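Local coordinates for protein myroilysin (Myroides profundi, PDB 5CZW) that is probably a zinc metalloendopeptidase of the astacin (M12A) family, made as a latent precursor and activated through a cysteine-switch mechanism, at residues Val91-Gly96 and Met117-Phe122; Lys162-Tyr167 and Asn182-Tyr187. The protein carries 1 engineered substitution. All blocks are in the same frame, centred on the assembly; numbering follows the deposited sequence.

From the N terminus the chain first passes Cys23, a zinc ligand, and then builds the sheet through strands 48-54 and 78-81. Strand 89-92 leads into contact 1, where 91-96 meets 117-122 and closes a loop of 20 residues that includes strand 100-101. Helix 128-143 follows, carrying the zinc ligands His137 and His141, with the third histidine, His147, just beyond it. Contact 2 comes later: 162-167 and 182-187 close a 14-residue excursion, joining helix 160-167 to helix 178-184. The two loops lie in series, neither nested nor crossed. Their centres are about 20 Å apart, contact 1 in the sheet and contact 2 in the helical region beyond His147.

Contact 1: residues Val91-Gly96 and Met117-Phe122; sequences VTFTQG and MNFGWF
Thr92 and Thr94 meet Asn118 through its carboxamide, which bridges to the neighbouring strand just where regular pairing stops. Thr92 OG1 donates to Asn118 OD1 at 2.7 Å, and the same oxygen takes Thr94 N in its carbonyl plane, on a lone pair, at 2.8 Å. From the other branch, Asn118 ND2 gives a hydrogen to Thr94 O (3.0 Å), the acceptor lying in the amide plane, and another to Gly98 O. Asparagine suits this place because a single flat group both donates and accepts; chi1 of -171° sets its CG anti to the backbone N. The parallel ladder brackets Asn118: Thr92 N to Met117 O, then Phe119 N to Thr92 O, both 2.9 Å. After it, Gly96 N reaches Gly120 O, also 2.9 Å; at phi 84° a CB on Gly96 would jam against the preceding carbonyl oxygen. A water joins Gln95 NE2, Phe119 O and Phe122 N. On the face of Val91 and Met117, Val91 CG1 lies at the edge of the Phe119 ring, 3.6 Å from CD2. Strands 48-54 and 100-101 flank the pair; Met117 packs on Phe139 and Phe119 on Glu138 of the HExxH helix 128-143, bearer of zinc ligands His137 and His141.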
ATOM      1  N   VAL A  91      -4.296  -1.274  10.731  1.00  7.86           N
ATOM      2  CA  VAL A  91      -4.175  -2.221   9.600  1.00  7.81           C
ATOM      3  C   VAL A  91      -5.346  -3.263   9.602  1.00  7.83           C
ATOM      4  O   VAL A  91      -5.624  -3.980  10.617  1.00  8.05           O
ATOM      5  CB  VAL A  91      -2.889  -3.060   9.747  1.00  8.66           C
ATOM      6  CG1 VAL A  91      -2.816  -3.997   8.527  1.00  9.53           C
ATOM      7  CG2 VAL A  91      -1.686  -2.169   9.932  1.00  8.74           C
ATOM      8  N   THR A  92      -6.084  -3.268   8.518  1.00  8.03           N
ATOM      9  CA  THR A  92      -7.051  -4.328   8.266  1.00  9.55           C
ATOM     10  C   THR A  92      -6.625  -5.314   7.214  1.00  9.42           C
ATOM     11  O   THR A  92      -5.661  -5.069   6.502  1.00  8.94           O
ATOM     12  CB  THR A  92      -8.399  -3.719   7.904  1.00  9.81           C
ATOM     13  OG1 THR A  92      -8.221  -2.783   6.870  1.00  9.35           O
ATOM     14  CG2 THR A  92      -9.046  -3.027   9.163  1.00 11.01           C
ATOM     15  N   PHE A  93      -7.445  -6.381   7.100  1.00  9.42           N
ATOM     16  CA  PHE A  93      -7.168  -7.514   6.233  1.00 10.42           C
ATOM     17  C   PHE A  93      -8.404  -7.816   5.403  1.00 11.70           C
ATOM     18  O   PHE A  93      -8.826  -9.031   5.244  1.00 13.63           O
ATOM     19  CB  PHE A  93      -6.757  -8.700   7.075  1.00 11.26           C
ATOM     20  CG  PHE A  93      -5.467  -8.439   7.789  1.00 10.18           C
ATOM     21  CD1 PHE A  93      -4.207  -8.631   7.148  1.00  9.92           C
ATOM     22  CD2 PHE A  93      -5.495  -7.971   9.049  1.00 10.31           C
ATOM     23  CE1 PHE A  93      -3.036  -8.344   7.837  1.00 10.39           C
ATOM     24  CE2 PHE A  93      -4.310  -7.672   9.691  1.00 11.21           C
ATOM     25  CZ  PHE A  93      -3.123  -7.841   9.074  1.00 11.04           C
ATOM     26  N   THR A  94      -8.967  -6.764   4.862  1.00 10.59           N
ATOM     27  CA  THR A  94     -10.265  -6.927   4.152  1.00 11.29           C
ATOM     28  C   THR A  94      -9.940  -7.481   2.770  1.00 12.19           C
ATOM     29  O   THR A  94      -9.328  -6.801   1.914  1.00 10.87           O
ATOM     30  CB  THR A  94     -10.963  -5.578   4.053  1.00 10.79           C
ATOM     31  OG1 THR A  94     -11.242  -5.078   5.374  1.00 10.58           O
ATOM     32  CG2 THR A  94     -12.203  -5.683   3.222  1.00 11.28           C
ATOM     33  N   GLN A  95     -10.508  -8.668   2.519  1.00 13.93           N
ATOM     34  CA  GLN A  95     -10.179  -9.434   1.321  1.00 15.14           C
ATOM     35  C   GLN A  95     -10.829  -8.788   0.109  1.00 14.24           C
ATOM     36  O   GLN A  95     -12.006  -8.452   0.135  1.00 17.36           O
ATOM     37  CB  GLN A  95     -10.647 -10.915   1.460  1.00 17.72           C
ATOM     38  CG  GLN A  95      -9.822 -11.716   2.462  1.00 19.69           C
ATOM     39  CD  GLN A  95      -8.372 -11.634   2.120  1.00 20.84           C
ATOM     40  OE1 GLN A  95      -7.977 -12.103   1.075  1.00 21.23           O
ATOM     41  NE2 GLN A  95      -7.625 -10.920   2.916  1.00 21.27           N
ATOM     42  N   GLY A  96     -10.087  -8.657  -0.975  1.00 13.39           N
ATOM     43  CA  GLY A  96     -10.637  -8.089  -2.191  1.00 13.40           C
ATOM     44  C   GLY A  96     -10.695  -6.616  -2.386  1.00 13.52           C
ATOM     45  O   GLY A  96     -11.021  -6.194  -3.465  1.00 16.29           O
ATOM     46  N   MET A 117      -4.462   1.413   6.739  1.00  6.95           N
ATOM     47  CA  MET A 117      -3.751   0.484   5.856  1.00  7.22           C
ATOM     48  C   MET A 117      -4.624  -0.776   5.694  1.00  7.84           C
ATOM     49  O   MET A 117      -5.315  -1.188   6.642  1.00  6.81           O
ATOM     50  CB  MET A 117      -2.444   0.076   6.528  1.00  7.80           C
ATOM     51  CG  MET A 117      -1.552  -0.843   5.682  1.00  8.10           C
ATOM     52  SD  MET A 117       0.039  -1.257   6.467  1.00  9.31           S
ATOM     53  CE  MET A 117       0.831   0.337   6.630  1.00  8.71           C
ATOM     54  N   ASN A 118      -4.561  -1.441   4.531  1.00  7.23           N
ATOM     55  CA  ASN A 118      -5.287  -2.712   4.322  1.00  7.39           C
ATOM     56  C   ASN A 118      -4.361  -3.638   3.500  1.00  7.41           C
ATOM     57  O   ASN A 118      -3.699  -3.223   2.608  1.00  7.59           O
ATOM     58  CB  ASN A 118      -6.557  -2.497   3.562  1.00  8.07           C
ATOM     59  CG  ASN A 118      -7.439  -3.727   3.514  1.00  7.74           C
ATOM     60  OD1 ASN A 118      -7.908  -4.181   4.578  1.00  7.99           O
ATOM     61  ND2 ASN A 118      -7.576  -4.373   2.339  1.00  9.32           N
ATOM     62  N   PHE A 119      -4.422  -4.918   3.856  1.00  7.89           N
ATOM     63  CA  PHE A 119      -3.829  -5.973   3.056  1.00  7.95           C
ATOM     64  C   PHE A 119      -5.006  -6.810   2.530  1.00  7.57           C
ATOM     65  O   PHE A 119      -5.732  -7.419   3.303  1.00  9.02           O
ATOM     66  CB  PHE A 119      -2.946  -6.768   3.954  1.00  7.64           C
ATOM     67  CG  PHE A 119      -1.686  -6.048   4.297  1.00  7.83           C
ATOM     68  CD1 PHE A 119      -0.783  -5.727   3.303  1.00  8.61           C
ATOM     69  CD2 PHE A 119      -1.494  -5.567   5.545  1.00  8.02           C
ATOM     70  CE1 PHE A 119       0.363  -5.017   3.658  1.00  8.10           C
ATOM     71  CE2 PHE A 119      -0.380  -4.856   5.931  1.00  8.48           C
ATOM     72  CZ  PHE A 119       0.561  -4.566   4.970  1.00  7.61           C
ATOM     73  N   GLY A 120      -5.125  -6.788   1.224  1.00  8.39           N
ATOM     74  CA  GLY A 120      -6.298  -7.379   0.597  1.00  8.08           C
ATOM     75  C   GLY A 120      -6.244  -8.821   0.158  1.00  9.94           C
ATOM     76  O   GLY A 120      -7.269  -9.289  -0.375  1.00 12.15           O
ATOM     77  N   TRP A 121      -5.086  -9.461   0.242  1.00  9.46           N
ATOM     78  CA  TRP A 121      -4.936 -10.820  -0.322  1.00 10.83           C
ATOM     79  C   TRP A 121      -4.068 -11.804   0.422  1.00 12.31           C
ATOM     80  O   TRP A 121      -3.747 -12.900  -0.145  1.00 14.24           O
ATOM     81  CB  TRP A 121      -4.478 -10.730  -1.768  1.00 11.31           C
ATOM     82  CG  TRP A 121      -3.156 -10.005  -2.008  1.00 11.53           C
ATOM     83  CD1 TRP A 121      -1.924 -10.477  -1.780  1.00 11.92           C
ATOM     84  CD2 TRP A 121      -2.971  -8.646  -2.458  1.00 11.07           C
ATOM     85  NE1 TRP A 121      -0.979  -9.552  -2.080  1.00 12.55           N
ATOM     86  CE2 TRP A 121      -1.607  -8.405  -2.492  1.00 11.25           C
ATOM     87  CE3 TRP A 121      -3.845  -7.613  -2.837  1.00 11.60           C
ATOM     88  CZ2 TRP A 121      -1.077  -7.172  -2.910  1.00 10.68           C
ATOM     89  CZ3 TRP A 121      -3.336  -6.438  -3.282  1.00 11.12           C
ATOM     90  CH2 TRP A 121      -1.974  -6.220  -3.314  1.00 10.68           C
ATOM     91  N   PHE A 122      -3.725 -11.536   1.640  1.00 11.75           N
ATOM     92  CA  PHE A 122      -2.924 -12.471   2.392  1.00 12.35           C
ATOM     93  C   PHE A 122      -3.834 -13.587   2.971  1.00 14.65           C
ATOM     94  O   PHE A 122      -5.008 -13.382   3.329  1.00 14.56           O
ATOM     95  CB  PHE A 122      -2.174 -11.781   3.506  1.00 12.55           C
ATOM     96  CG  PHE A 122      -1.138 -10.784   3.108  1.00 10.25           C
ATOM     97  CD1 PHE A 122      -0.447 -10.846   1.926  1.00  9.07           C
ATOM     98  CD2 PHE A 122      -0.821  -9.791   4.008  1.00  8.73           C
ATOM     99  CE1 PHE A 122       0.531  -9.914   1.635  1.00  8.73           C
ATOM    100  CE2 PHE A 122       0.187  -8.947   3.756  1.00  8.97           C
ATOM    101  CZ  PHE A 122       0.890  -9.044   2.560  1.00  8.38           C
TER
HETATM  102  O   HOH W   1      -5.130 -10.088   3.738  1.00 15.84           O

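Contact 2: residues Lys162-Tyr167 and Asn182-Tyr187; sequences KVYAYY and NLFATY
Phe184 turns an edge toward the face of Tyr164 in an offset edge-to-face pair, the planes at 77° and the ring centroids 5.8 Å apart. The approach is made by Phe184 CE2, 3.9 Å from Tyr164 CE1, and Tyr164 OH lies at the Phe184 edge, near the ring plane. That hydroxyl also hydrogen-bonds Asp180, which ties the ring to helix 178-184, while Lys160 makes a cation-pi contact with Phe184. On the Tyr167 ring, one face carries CD2 of Tyr166, offset toward the rim, and Val163 O lies in plane at the edge. The Leu183 side chain crosses that of Tyr167 at about a right angle, CD2 coming obliquely to Tyr167 CE1 at 3.6 Å and CD1 to Tyr167 OH at 3.7 Å.

Between the Tyr164-Phe184 pair and the Leu183-Tyr167 contact sits Val163, whose CG1, anti to the backbone N (chi1 168°), touches both partners at once: Leu183 CD2 and Phe184 CZ each lie 3.5 Å from it. The contact with Leu183 CD2 is tighter than usual for two carbons. A short branched residue suits this spot between two larger side chains. An alanine in place of Tyr167 would probably leave both methyls of Leu183 without the Tyr167 ring and open a gap beside Val22 of the N-terminal segment. No hydrogen bond crosses between the segments, so the joint is apolar and aromatic packing. Leu183 also touches Tyr205, which ends a Ser-x-Met-His-Tyr sequence that probably forms the Met-turn; a helical region after the third zinc histidine, His147, is consistent with the C-terminal subdomain of a metzincin fold.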
ATOM      1  N   LYS A 162     -12.456  -2.500 -17.393  1.00 29.72           N
ATOM      2  CA  LYS A 162     -12.137  -3.212 -16.184  1.00 28.46           C
ATOM      3  C   LYS A 162     -11.605  -2.284 -15.118  1.00 23.95           C
ATOM      4  O   LYS A 162     -11.846  -2.474 -13.974  1.00 21.48           O
ATOM      5  CB  LYS A 162     -11.165  -4.350 -16.405  1.00 32.37           C
ATOM      6  CG  LYS A 162     -11.752  -5.601 -17.010  1.00 36.68           C
ATOM      7  CD  LYS A 162     -11.797  -6.823 -16.076  1.00 41.82           C
ATOM      8  CE  LYS A 162     -10.611  -7.751 -16.272  1.00 43.23           C
ATOM      9  NZ  LYS A 162     -10.192  -8.820 -15.303  1.00 47.40           N
ATOM     10  N   VAL A 163     -10.870  -1.287 -15.538  1.00 20.39           N
ATOM     11  CA  VAL A 163     -10.263  -0.397 -14.583  1.00 18.72           C
ATOM     12  C   VAL A 163     -11.399   0.377 -13.923  1.00 20.74           C
ATOM     13  O   VAL A 163     -11.469   0.532 -12.690  1.00 17.95           O
ATOM     14  CB  VAL A 163      -9.214   0.499 -15.245  1.00 19.50           C
ATOM     15  CG1 VAL A 163      -8.811   1.612 -14.318  1.00 18.84           C
ATOM     16  CG2 VAL A 163      -8.028  -0.352 -15.699  1.00 19.91           C
ATOM     17  N   TYR A 164     -12.359   0.816 -14.737  1.00 18.28           N
ATOM     18  CA  TYR A 164     -13.454   1.590 -14.142  1.00 20.85           C
ATOM     19  C   TYR A 164     -14.192   0.809 -13.078  1.00 17.08           C
ATOM     20  O   TYR A 164     -14.532   1.344 -12.005  1.00 18.55           O
ATOM     21  CB  TYR A 164     -14.399   2.058 -15.233  1.00 22.75           C
ATOM     22  CG  TYR A 164     -13.805   3.122 -16.133  1.00 23.96           C
ATOM     23  CD1 TYR A 164     -13.138   4.214 -15.600  1.00 22.56           C
ATOM     24  CD2 TYR A 164     -13.956   3.056 -17.516  1.00 21.71           C
ATOM     25  CE1 TYR A 164     -12.591   5.187 -16.410  1.00 23.83           C
ATOM     26  CE2 TYR A 164     -13.395   3.990 -18.341  1.00 25.30           C
ATOM     27  CZ  TYR A 164     -12.712   5.067 -17.803  1.00 24.02           C
ATOM     28  OH  TYR A 164     -12.195   6.065 -18.628  1.00 25.55           O
ATOM     29  N   ALA A 165     -14.410  -0.477 -13.366  1.00 19.54           N
ATOM     30  CA  ALA A 165     -15.159  -1.389 -12.499  1.00 18.75           C
ATOM     31  C   ALA A 165     -14.445  -1.673 -11.167  1.00 20.09           C
ATOM     32  O   ALA A 165     -15.044  -1.723 -10.125  1.00 20.04           O
ATOM     33  CB  ALA A 165     -15.366  -2.715 -13.196  1.00 19.69           C
ATOM     34  N   TYR A 166     -13.148  -1.867 -11.259  1.00 19.50           N
ATOM     35  CA  TYR A 166     -12.321  -2.129 -10.070  1.00 19.32           C
ATOM     36  C   TYR A 166     -12.241  -0.993  -9.066  1.00 16.46           C
ATOM     37  O   TYR A 166     -12.234  -1.262  -7.846  1.00 17.05           O
ATOM     38  CB  TYR A 166     -10.862  -2.413 -10.519  1.00 18.90           C
ATOM     39  CG  TYR A 166     -10.024  -2.976  -9.397  1.00 21.50           C
ATOM     40  CD1 TYR A 166     -10.278  -4.247  -8.844  1.00 24.35           C
ATOM     41  CD2 TYR A 166      -8.997  -2.210  -8.841  1.00 23.48           C
ATOM     42  CE1 TYR A 166      -9.466  -4.749  -7.788  1.00 24.60           C
ATOM     43  CE2 TYR A 166      -8.242  -2.703  -7.803  1.00 21.52           C
ATOM     44  CZ  TYR A 166      -8.463  -3.968  -7.292  1.00 21.67           C
ATOM     45  OH  TYR A 166      -7.670  -4.373  -6.225  1.00 22.71           O
ATOM     46  N   TYR A 167     -12.053   0.254  -9.537  1.00 14.30           N
ATOM     47  CA  TYR A 167     -11.796   1.408  -8.672  1.00 14.25           C
ATOM     48  C   TYR A 167     -13.085   2.124  -8.224  1.00 16.22           C
ATOM     49  O   TYR A 167     -13.032   2.984  -7.322  1.00 15.24           O
ATOM     50  CB  TYR A 167     -10.835   2.411  -9.268  1.00 12.63           C
ATOM     51  CG  TYR A 167      -9.402   1.915  -9.413  1.00 13.66           C
ATOM     52  CD1 TYR A 167      -8.985   1.226 -10.537  1.00 13.71           C
ATOM     53  CD2 TYR A 167      -8.531   2.072  -8.374  1.00 13.02           C
ATOM     54  CE1 TYR A 167      -7.711   0.762 -10.682  1.00 13.40           C
ATOM     55  CE2 TYR A 167      -7.230   1.577  -8.510  1.00 11.73           C
ATOM     56  CZ  TYR A 167      -6.820   0.941  -9.592  1.00 13.00           C
ATOM     57  OH  TYR A 167      -5.505   0.589  -9.716  1.00 13.22           O
ATOM     58  N   ASN A 182      -7.248  10.478 -11.462  1.00 23.11           N
ATOM     59  CA  ASN A 182      -6.402   9.998 -10.346  1.00 24.92           C
ATOM     60  C   ASN A 182      -5.507   8.804 -10.710  1.00 21.57           C
ATOM     61  O   ASN A 182      -4.404   8.593 -10.086  1.00 21.28           O
ATOM     62  CB  ASN A 182      -7.282   9.662  -9.113  1.00 26.25           C
ATOM     63  CG  ASN A 182      -8.077  10.869  -8.591  1.00 28.91           C
ATOM     64  OD1 ASN A 182      -7.712  12.015  -8.771  1.00 32.02           O
ATOM     65  ND2 ASN A 182      -9.205  10.585  -7.983  1.00 31.01           N
ATOM     66  N   LEU A 183      -5.896   8.057 -11.728  1.00 18.78           N
ATOM     67  CA  LEU A 183      -5.173   6.859 -12.129  1.00 17.46           C
ATOM     68  C   LEU A 183      -4.465   7.008 -13.491  1.00 18.77           C
ATOM     69  O   LEU A 183      -3.214   7.023 -13.554  1.00 18.62           O
ATOM     70  CB  LEU A 183      -6.055   5.642 -12.036  1.00 15.32           C
ATOM     71  CG  LEU A 183      -5.321   4.347 -12.314  1.00 18.49           C
ATOM     72  CD1 LEU A 183      -4.557   3.921 -11.055  1.00 18.20           C
ATOM     73  CD2 LEU A 183      -6.205   3.257 -12.743  1.00 17.24           C
ATOM     74  N   PHE A 184      -5.244   7.129 -14.577  1.00 19.63           N
ATOM     75  CA  PHE A 184      -4.656   7.205 -15.911  1.00 20.80           C
ATOM     76  C   PHE A 184      -3.718   8.407 -16.043  1.00 21.55           C
ATOM     77  O   PHE A 184      -2.579   8.250 -16.499  1.00 24.77           O
ATOM     78  CB  PHE A 184      -5.726   7.177 -17.012  1.00 20.98           C
ATOM     79  CG  PHE A 184      -6.596   5.936 -17.031  1.00 20.30           C
ATOM     80  CD1 PHE A 184      -6.095   4.656 -16.795  1.00 18.68           C
ATOM     81  CD2 PHE A 184      -7.984   6.056 -17.268  1.00 21.39           C
ATOM     82  CE1 PHE A 184      -6.970   3.543 -16.851  1.00 22.35           C
ATOM     83  CE2 PHE A 184      -8.828   4.943 -17.287  1.00 22.57           C
ATOM     84  CZ  PHE A 184      -8.324   3.699 -17.086  1.00 22.09           C
ATOM     85  N   ALA A 185      -4.143   9.554 -15.539  1.00 21.70           N
ATOM     86  CA  ALA A 185      -3.337  10.780 -15.642  1.00 23.54           C
ATOM     87  C   ALA A 185      -2.044  10.589 -14.855  1.00 21.85           C
ATOM     88  O   ALA A 185      -0.944  10.806 -15.382  1.00 23.10           O
ATOM     89  CB  ALA A 185      -4.125  11.924 -15.067  1.00 22.83           C
ATOM     90  N   THR A 186      -2.185  10.233 -13.559  1.00 20.30           N
ATOM     91  CA  THR A 186      -1.020  10.026 -12.702  1.00 20.12           C
ATOM     92  C   THR A 186       0.013   9.031 -13.296  1.00 18.91           C
ATOM     93  O   THR A 186       1.237   9.301 -13.309  1.00 18.44           O
ATOM     94  CB  THR A 186      -1.512   9.484 -11.336  1.00 22.11           C
ATOM     95  OG1 THR A 186      -2.404  10.444 -10.761  1.00 26.17           O
ATOM     96  CG2 THR A 186      -0.357   9.156 -10.420  1.00 20.55           C
ATOM     97  N   TYR A 187      -0.492   7.899 -13.794  1.00 17.87           N
ATOM     98  CA  TYR A 187       0.405   6.823 -14.303  1.00 15.60           C
ATOM     99  C   TYR A 187       0.589   6.843 -15.849  1.00 18.74           C
ATOM    100  O   TYR A 187       0.814   5.796 -16.454  1.00 22.03           O
ATOM    101  CB  TYR A 187      -0.034   5.466 -13.794  1.00 16.11           C
ATOM    102  CG  TYR A 187       0.036   5.487 -12.302  1.00 14.61           C
ATOM    103  CD1 TYR A 187       1.246   5.526 -11.673  1.00 15.45           C
ATOM    104  CD2 TYR A 187      -1.093   5.482 -11.539  1.00 16.44           C
ATOM    105  CE1 TYR A 187       1.376   5.614 -10.279  1.00 16.69           C
ATOM    106  CE2 TYR A 187      -0.980   5.533 -10.141  1.00 14.84           C
ATOM    107  CZ  TYR A 187       0.232   5.526  -9.537  1.00 15.19           C
ATOM    108  OH  TYR A 187       0.302   5.702  -8.146  1.00 16.74           O
TER